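Local coordinates for protein transcriptional regulator, HTH_3 family (Vibrio cholerae, PDB 1Y9Q) that probably binds DNA and regulates transcription, pairing a helix-turn-helix domain with a cupin domain that holds zinc and D-methionine, at residues E128-L133 / A171-I176; M137-D142 / I154-D159. One frame throughout, in Å; residues are numbered along the deposited sequence.

Interaction 1 (E128-L133 / A171-I176); sequences EYIHVL and AVFQNI. With ZN (zinc ion), chain B; MED (D-methionine), chain C.
Y129 pairs with I176 and H131 with Q174, as hydrogen-bonded pairs of two antiparallel neighbours in a cupin sheet, strands 127-134 and 171-178. The first pair is closed by Y129 N to I176 O (2.9 Å) and the reciprocal I176 N to Y129 O; the second by Q174 N to H131 O (2.8 Å) and its return bond. L133 N to V172 O adds a fifth bond, more bent, with 143° at the hydrogen. Between the Y129–I176 and H131–Q174 pairs, I130 CA makes a CA-H...O contact with Q174 O.

Apolar contacts form on both faces. On the face of Y129 and I176 the two CB atoms meet at 3.8 Å, and I176 CG2 lies obliquely to the tyrosine ring. On the face of I130 and N175, I130 CD1 approaches F173 CE1 at 3.7 Å; F173 also packs on M137 of the other sheet.

Metal chemistry gathers at one end. In E128 a chi2 of -173° sets CD anti to CA, and OE2 binds zinc at 2.1 Å. D-methionine chelates the same ion through N (2.2 Å) and O (2.1 Å), while H122, H162 and Y164 complete the site. The N175 amide lies beside both the E128 carboxylate and the ligand. Pairing begins at neighbouring Y129 and E128 CA meets I176 O (3.3 Å), consistent with a well-placed carboxylate, which zinc would probably polarise.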
loop_
_atom_site.group_PDB
_atom_site.type_symbol
_atom_site.label_atom_id
_atom_site.label_comp_id
_atom_site.label_asym_id
_atom_site.label_seq_id
_atom_site.Cartn_x
_atom_site.Cartn_y
_atom_site.Cartn_z
ATOM N N GLU A 128 9.278 -2.495 -13.233
ATOM C CA GLU A 128 10.467 -2.349 -12.396
ATOM C C GLU A 128 11.308 -3.605 -12.353
ATOM O O GLU A 128 10.780 -4.720 -12.396
ATOM C CB GLU A 128 10.089 -1.974 -10.960
ATOM C CG GLU A 128 9.691 -0.528 -10.785
ATOM C CD GLU A 128 9.494 -0.157 -9.329
ATOM O OE1 GLU A 128 10.363 -0.503 -8.503
ATOM O OE2 GLU A 128 8.478 0.485 -9.014
ATOM N N TYR A 129 12.623 -3.399 -12.276
ATOM C CA TYR A 129 13.608 -4.467 -12.163
ATOM C C TYR A 129 14.309 -4.240 -10.827
ATOM O O TYR A 129 14.574 -3.096 -10.449
ATOM C CB TYR A 129 14.661 -4.378 -13.265
ATOM C CG TYR A 129 14.176 -4.753 -14.638
ATOM C CD1 TYR A 129 14.494 -5.994 -15.189
ATOM C CD2 TYR A 129 13.416 -3.865 -15.398
ATOM C CE1 TYR A 129 14.070 -6.346 -16.465
ATOM C CE2 TYR A 129 12.980 -4.210 -16.681
ATOM C CZ TYR A 129 13.315 -5.450 -17.205
ATOM O OH TYR A 129 12.909 -5.801 -18.471
ATOM N N ILE A 130 14.617 -5.328 -10.129
ATOM C CA ILE A 130 15.290 -5.256 -8.837
ATOM C C ILE A 130 16.474 -6.220 -8.827
ATOM O O ILE A 130 16.353 -7.363 -9.268
ATOM C CB ILE A 130 14.341 -5.679 -7.680
ATOM C CG1 ILE A 130 13.097 -4.788 -7.643
ATOM C CG2 ILE A 130 15.082 -5.624 -6.356
ATOM C CD1 ILE A 130 13.354 -3.365 -7.202
ATOM N N HIS A 131 17.615 -5.751 -8.330
ATOM C CA HIS A 131 18.813 -6.578 -8.224
ATOM C C HIS A 131 19.430 -6.253 -6.867
ATOM O O HIS A 131 19.861 -5.121 -6.626
ATOM C CB HIS A 131 19.807 -6.257 -9.345
ATOM C CG HIS A 131 20.946 -7.225 -9.435
ATOM N ND1 HIS A 131 22.085 -6.970 -10.166
ATOM C CD2 HIS A 131 21.125 -8.447 -8.876
ATOM C CE1 HIS A 131 22.919 -7.989 -10.051
ATOM N NE2 HIS A 131 22.360 -8.898 -9.273
ATOM N N VAL A 132 19.443 -7.237 -5.974
ATOM C CA VAL A 132 19.980 -7.036 -4.633
ATOM C C VAL A 132 21.504 -7.018 -4.612
ATOM O O VAL A 132 22.156 -7.995 -4.978
ATOM C CB VAL A 132 19.471 -8.126 -3.663
ATOM C CG1 VAL A 132 19.904 -7.797 -2.239
ATOM C CG2 VAL A 132 17.950 -8.220 -3.736
ATOM N N LEU A 133 22.067 -5.895 -4.184
ATOM C CA LEU A 133 23.517 -5.753 -4.119
ATOM C C LEU A 133 24.066 -6.200 -2.763
ATOM O O LEU A 133 25.174 -6.737 -2.678
ATOM C CB LEU A 133 23.912 -4.296 -4.371
ATOM C CG LEU A 133 23.438 -3.682 -5.693
ATOM C CD1 LEU A 133 23.895 -2.236 -5.783
ATOM C CD2 LEU A 133 23.993 -4.490 -6.861
ATOM N N ALA A 171 20.021 -3.114 3.515
ATOM C CA ALA A 171 19.909 -3.783 2.229
ATOM C C ALA A 171 20.090 -2.726 1.158
ATOM O O ALA A 171 19.603 -1.604 1.295
ATOM C CB ALA A 171 18.555 -4.445 2.087
ATOM N N VAL A 172 20.816 -3.084 0.108
ATOM C CA VAL A 172 21.068 -2.177 -0.998
ATOM C C VAL A 172 20.666 -2.906 -2.266
ATOM O O VAL A 172 20.977 -4.087 -2.429
ATOM C CB VAL A 172 22.560 -1.803 -1.090
ATOM C CG1 VAL A 172 22.783 -0.834 -2.247
ATOM C CG2 VAL A 172 23.025 -1.183 0.224
ATOM N N PHE A 173 19.961 -2.217 -3.157
ATOM C CA PHE A 173 19.536 -2.847 -4.400
ATOM C C PHE A 173 19.449 -1.860 -5.548
ATOM O O PHE A 173 19.228 -0.667 -5.339
ATOM C CB PHE A 173 18.181 -3.543 -4.210
ATOM C CG PHE A 173 17.035 -2.607 -3.890
ATOM C CD1 PHE A 173 16.151 -2.202 -4.884
ATOM C CD2 PHE A 173 16.819 -2.167 -2.586
ATOM C CE1 PHE A 173 15.064 -1.376 -4.588
ATOM C CE2 PHE A 173 15.738 -1.341 -2.278
ATOM C CZ PHE A 173 14.858 -0.946 -3.283
ATOM N N GLN A 174 19.644 -2.361 -6.763
ATOM C CA GLN A 174 19.540 -1.517 -7.934
ATOM C C GLN A 174 18.086 -1.584 -8.365
ATOM O O GLN A 174 17.485 -2.660 -8.376
ATOM C CB GLN A 174 20.412 -2.024 -9.084
ATOM C CG GLN A 174 20.287 -1.135 -10.320
ATOM C CD GLN A 174 20.884 -1.752 -11.563
ATOM O OE1 GLN A 174 20.409 -2.779 -12.050
ATOM N NE2 GLN A 174 21.934 -1.126 -12.087
ATOM N N ASN A 175 17.519 -0.438 -8.715
ATOM C CA ASN A 175 16.137 -0.395 -9.157
ATOM C C ASN A 175 16.066 0.276 -10.522
ATOM O O ASN A 175 16.424 1.441 -10.661
ATOM C CB ASN A 175 15.289 0.369 -8.131
ATOM C CG ASN A 175 13.808 0.420 -8.499
ATOM O OD1 ASN A 175 13.247 -0.532 -9.049
ATOM N ND2 ASN A 175 13.163 1.530 -8.168
ATOM N N ILE A 176 15.634 -0.474 -11.531
ATOM C CA ILE A 176 15.475 0.072 -12.875
ATOM C C ILE A 176 13.979 0.302 -13.065
ATOM O O ILE A 176 13.187 -0.628 -12.910
ATOM C CB ILE A 176 15.949 -0.924 -13.959
ATOM C CG1 ILE A 176 17.458 -1.132 -13.860
ATOM C CG2 ILE A 176 15.554 -0.420 -15.340
ATOM C CD1 ILE A 176 17.956 -2.266 -14.736
HETATM ZN ZN ZN B . 8.169 1.619 -7.334
HETATM N N MED C . 10.035 2.774 -7.685
HETATM C CA MED C . 10.317 3.635 -6.500
HETATM C C MED C . 9.183 3.539 -5.471
HETATM O O MED C . 8.182 2.827 -5.641
HETATM C CB MED C . 11.675 3.220 -5.888
HETATM C CG MED C . 12.217 3.953 -4.679
HETATM S SD MED C . 12.618 5.629 -5.261
HETATM C CE MED C . 13.891 5.346 -6.411
HETATM O OXT MED C . 9.253 4.195 -4.433
#

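Interaction 2 (M137-D142 / I154-D159); sequences MKVFFD and IRFFSD
Two facing sheets of a cupin beta-barrel meet where F141 of strand 137-141 packs against F156 and I154 of strand 153-157. The short strand segments run at 25° to each other, 8.6 Å apart at closest approach, a separation filled by side chains rather than bridged by backbone pairing.

F156 lays its CB over the centre of the F141 ring, 3.5 Å from the centroid and almost on the ring normal, a CH-pi contact. Its own ring is nearly parallel to that of F141, the planes 6° apart, but is slid so far that the two barely overlap; F141 CD2 sits 3.6 Å from F156 CG. A chi1 of 68° puts F141 CG between its backbone N and carbonyl carbon, where it too meets F156 CB. I154 reaches the same ring differently: its CD1 comes to the edge of F141, near the ring plane, and meets CZ tip to tip at 3.5 Å. V139 extends the apolar patch, placing CG1 3.7 Å from F156 CE2, oblique to that ring.

Around this core, F141 also stacks with H146, and F156 meets the ring of H162, a zinc ligand, putting the phenylalanine in the second shell of the metal site. Beyond the aromatic rings the contact turns polar: one water accepts from F157 N at 3.0 Å and donates a weak, long bond to D142 OD2 at 3.4 Å.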
loop_
_atom_site.group_PDB
_atom_site.type_symbol
_atom_site.label_atom_id
_atom_site.label_comp_id
_atom_site.label_asym_id
_atom_site.label_seq_id
_atom_site.Cartn_x
_atom_site.Cartn_y
_atom_site.Cartn_z
HETATM N N MSE A 137 16.252 -8.657 1.346
HETATM C CA MSE A 137 15.119 -7.748 1.255
HETATM C C MSE A 137 13.912 -8.488 0.695
HETATM O O MSE A 137 14.033 -9.625 0.248
HETATM C CB MSE A 137 15.466 -6.580 0.327
HETATM C CG MSE A 137 15.433 -6.964 -1.147
HETATM SE SE MSE A 137 15.640 -5.466 -2.333
HETATM C CE MSE A 137 13.970 -4.551 -1.948
ATOM N N LYS A 138 12.744 -7.846 0.737
ATOM C CA LYS A 138 11.538 -8.443 0.175
ATOM C C LYS A 138 10.819 -7.401 -0.678
ATOM O O LYS A 138 10.890 -6.211 -0.404
ATOM C CB LYS A 138 10.617 -8.987 1.276
ATOM C CG LYS A 138 10.308 -8.027 2.411
ATOM C CD LYS A 138 9.366 -8.702 3.418
ATOM C CE LYS A 138 8.997 -7.783 4.573
ATOM N NZ LYS A 138 8.057 -8.461 5.512
ATOM N N VAL A 139 10.160 -7.856 -1.738
ATOM C CA VAL A 139 9.457 -6.958 -2.644
ATOM C C VAL A 139 8.010 -7.399 -2.759
ATOM O O VAL A 139 7.736 -8.569 -3.024
ATOM C CB VAL A 139 10.101 -6.993 -4.045
ATOM C CG1 VAL A 139 9.395 -6.017 -4.978
ATOM C CG2 VAL A 139 11.581 -6.647 -3.944
ATOM N N PHE A 140 7.086 -6.467 -2.578
ATOM C CA PHE A 140 5.667 -6.798 -2.644
ATOM C C PHE A 140 4.997 -6.459 -3.979
ATOM O O PHE A 140 5.186 -5.372 -4.528
ATOM C CB PHE A 140 4.926 -6.077 -1.513
ATOM C CG PHE A 140 3.483 -6.486 -1.366
ATOM C CD1 PHE A 140 3.131 -7.561 -0.552
ATOM C CD2 PHE A 140 2.478 -5.793 -2.034
ATOM C CE1 PHE A 140 1.799 -7.936 -0.403
ATOM C CE2 PHE A 140 1.138 -6.163 -1.892
ATOM C CZ PHE A 140 0.801 -7.235 -1.073
ATOM N N PHE A 141 4.219 -7.408 -4.491
ATOM C CA PHE A 141 3.465 -7.252 -5.732
ATOM C C PHE A 141 2.650 -8.523 -5.970
ATOM O O PHE A 141 2.981 -9.583 -5.439
ATOM C CB PHE A 141 4.392 -6.930 -6.924
ATOM C CG PHE A 141 5.307 -8.048 -7.335
ATOM C CD1 PHE A 141 4.843 -9.091 -8.128
ATOM C CD2 PHE A 141 6.650 -8.031 -6.969
ATOM C CE1 PHE A 141 5.697 -10.102 -8.556
ATOM C CE2 PHE A 141 7.518 -9.041 -7.391
ATOM C CZ PHE A 141 7.041 -10.077 -8.187
ATOM N N ASP A 142 1.580 -8.410 -6.750
ATOM C CA ASP A 142 0.708 -9.547 -7.015
ATOM C C ASP A 142 0.228 -10.153 -5.699
ATOM O O ASP A 142 0.181 -11.375 -5.545
ATOM C CB ASP A 142 1.425 -10.613 -7.849
ATOM C CG ASP A 142 1.774 -10.126 -9.243
ATOM O OD1 ASP A 142 1.090 -9.208 -9.746
ATOM O OD2 ASP A 142 2.724 -10.670 -9.844
ATOM N N ILE A 154 14.563 -9.786 -9.749
ATOM C CA ILE A 154 13.187 -10.039 -10.149
ATOM C C ILE A 154 12.641 -8.786 -10.822
ATOM O O ILE A 154 13.176 -7.695 -10.633
ATOM C CB ILE A 154 12.333 -10.366 -8.898
ATOM C CG1 ILE A 154 11.040 -11.081 -9.294
ATOM C CG2 ILE A 154 12.014 -9.081 -8.139
ATOM C CD1 ILE A 154 10.247 -11.582 -8.095
ATOM N N ARG A 155 11.601 -8.948 -11.634
ATOM C CA ARG A 155 10.965 -7.798 -12.260
ATOM C C ARG A 155 9.469 -7.953 -12.079
ATOM O O ARG A 155 8.971 -9.069 -11.906
ATOM C CB ARG A 155 11.326 -7.667 -13.749
ATOM C CG ARG A 155 11.036 -8.867 -14.632
ATOM C CD ARG A 155 10.870 -8.417 -16.091
ATOM N NE ARG A 155 9.489 -8.026 -16.364
ATOM C CZ ARG A 155 9.069 -7.457 -17.490
ATOM N NH1 ARG A 155 9.921 -7.186 -18.470
ATOM N NH2 ARG A 155 7.780 -7.196 -17.652
ATOM N N PHE A 156 8.750 -6.837 -12.104
ATOM C CA PHE A 156 7.308 -6.880 -11.917
ATOM C C PHE A 156 6.632 -5.648 -12.496
ATOM O O PHE A 156 7.277 -4.624 -12.726
ATOM C CB PHE A 156 6.991 -6.983 -10.419
ATOM C CG PHE A 156 7.439 -5.792 -9.615
ATOM C CD1 PHE A 156 6.562 -4.741 -9.344
ATOM C CD2 PHE A 156 8.740 -5.720 -9.123
ATOM C CE1 PHE A 156 6.974 -3.637 -8.593
ATOM C CE2 PHE A 156 9.162 -4.624 -8.375
ATOM C CZ PHE A 156 8.279 -3.580 -8.107
ATOM N N PHE A 157 5.333 -5.760 -12.748
ATOM C CA PHE A 157 4.568 -4.635 -13.261
ATOM C C PHE A 157 4.292 -3.777 -12.035
ATOM O O PHE A 157 3.655 -4.231 -11.085
ATOM C CB PHE A 157 3.271 -5.131 -13.902
ATOM C CG PHE A 157 3.493 -5.895 -15.172
ATOM C CD1 PHE A 157 3.816 -5.227 -16.348
ATOM C CD2 PHE A 157 3.432 -7.285 -15.183
ATOM C CE1 PHE A 157 4.081 -5.933 -17.521
ATOM C CE2 PHE A 157 3.696 -8.002 -16.350
ATOM C CZ PHE A 157 4.021 -7.323 -17.521
ATOM N N SER A 158 4.790 -2.543 -12.057
ATOM C CA SER A 158 4.648 -1.635 -10.928
ATOM C C SER A 158 3.393 -0.777 -10.905
ATOM O O SER A 158 3.227 0.045 -9.997
ATOM C CB SER A 158 5.877 -0.722 -10.831
ATOM O OG SER A 158 5.947 0.174 -11.932
ATOM N N ASP A 159 2.519 -0.951 -11.894
ATOM C CA ASP A 159 1.278 -0.186 -11.921
ATOM C C ASP A 159 0.251 -0.900 -11.042
ATOM O O ASP A 159 -0.890 -1.154 -11.443
ATOM C CB ASP A 159 0.766 -0.015 -13.362
ATOM C CG ASP A 159 0.557 -1.339 -14.088
ATOM O OD1 ASP A 159 0.983 -2.397 -13.576
ATOM O OD2 ASP A 159 -0.029 -1.314 -15.192
HETATM O O HOH W 1 4.070 -8.298 -11.924
#

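The worked example sets pairing within a sheet beside packing between sheets. Interaction 1 joins adjacent strands of the five-stranded sheet and is only partly buried, since one face turns inward and the other outward; interaction 2 crosses the barrel to the four-stranded sheet and is buried and largely apolar. Strand 153-157 flanks strand 127-134 in the larger sheet, so the two contacts touch: I130 N and I154 O lie 2.8 Å apart, E128 O and F156 N 2.9 Å, both probable hydrogen bonds. Interaction 1 supplies a zinc ligand directly, whereas interaction 2 comes near the metal through second-shell packing, chiefly F156, which lies beside E128.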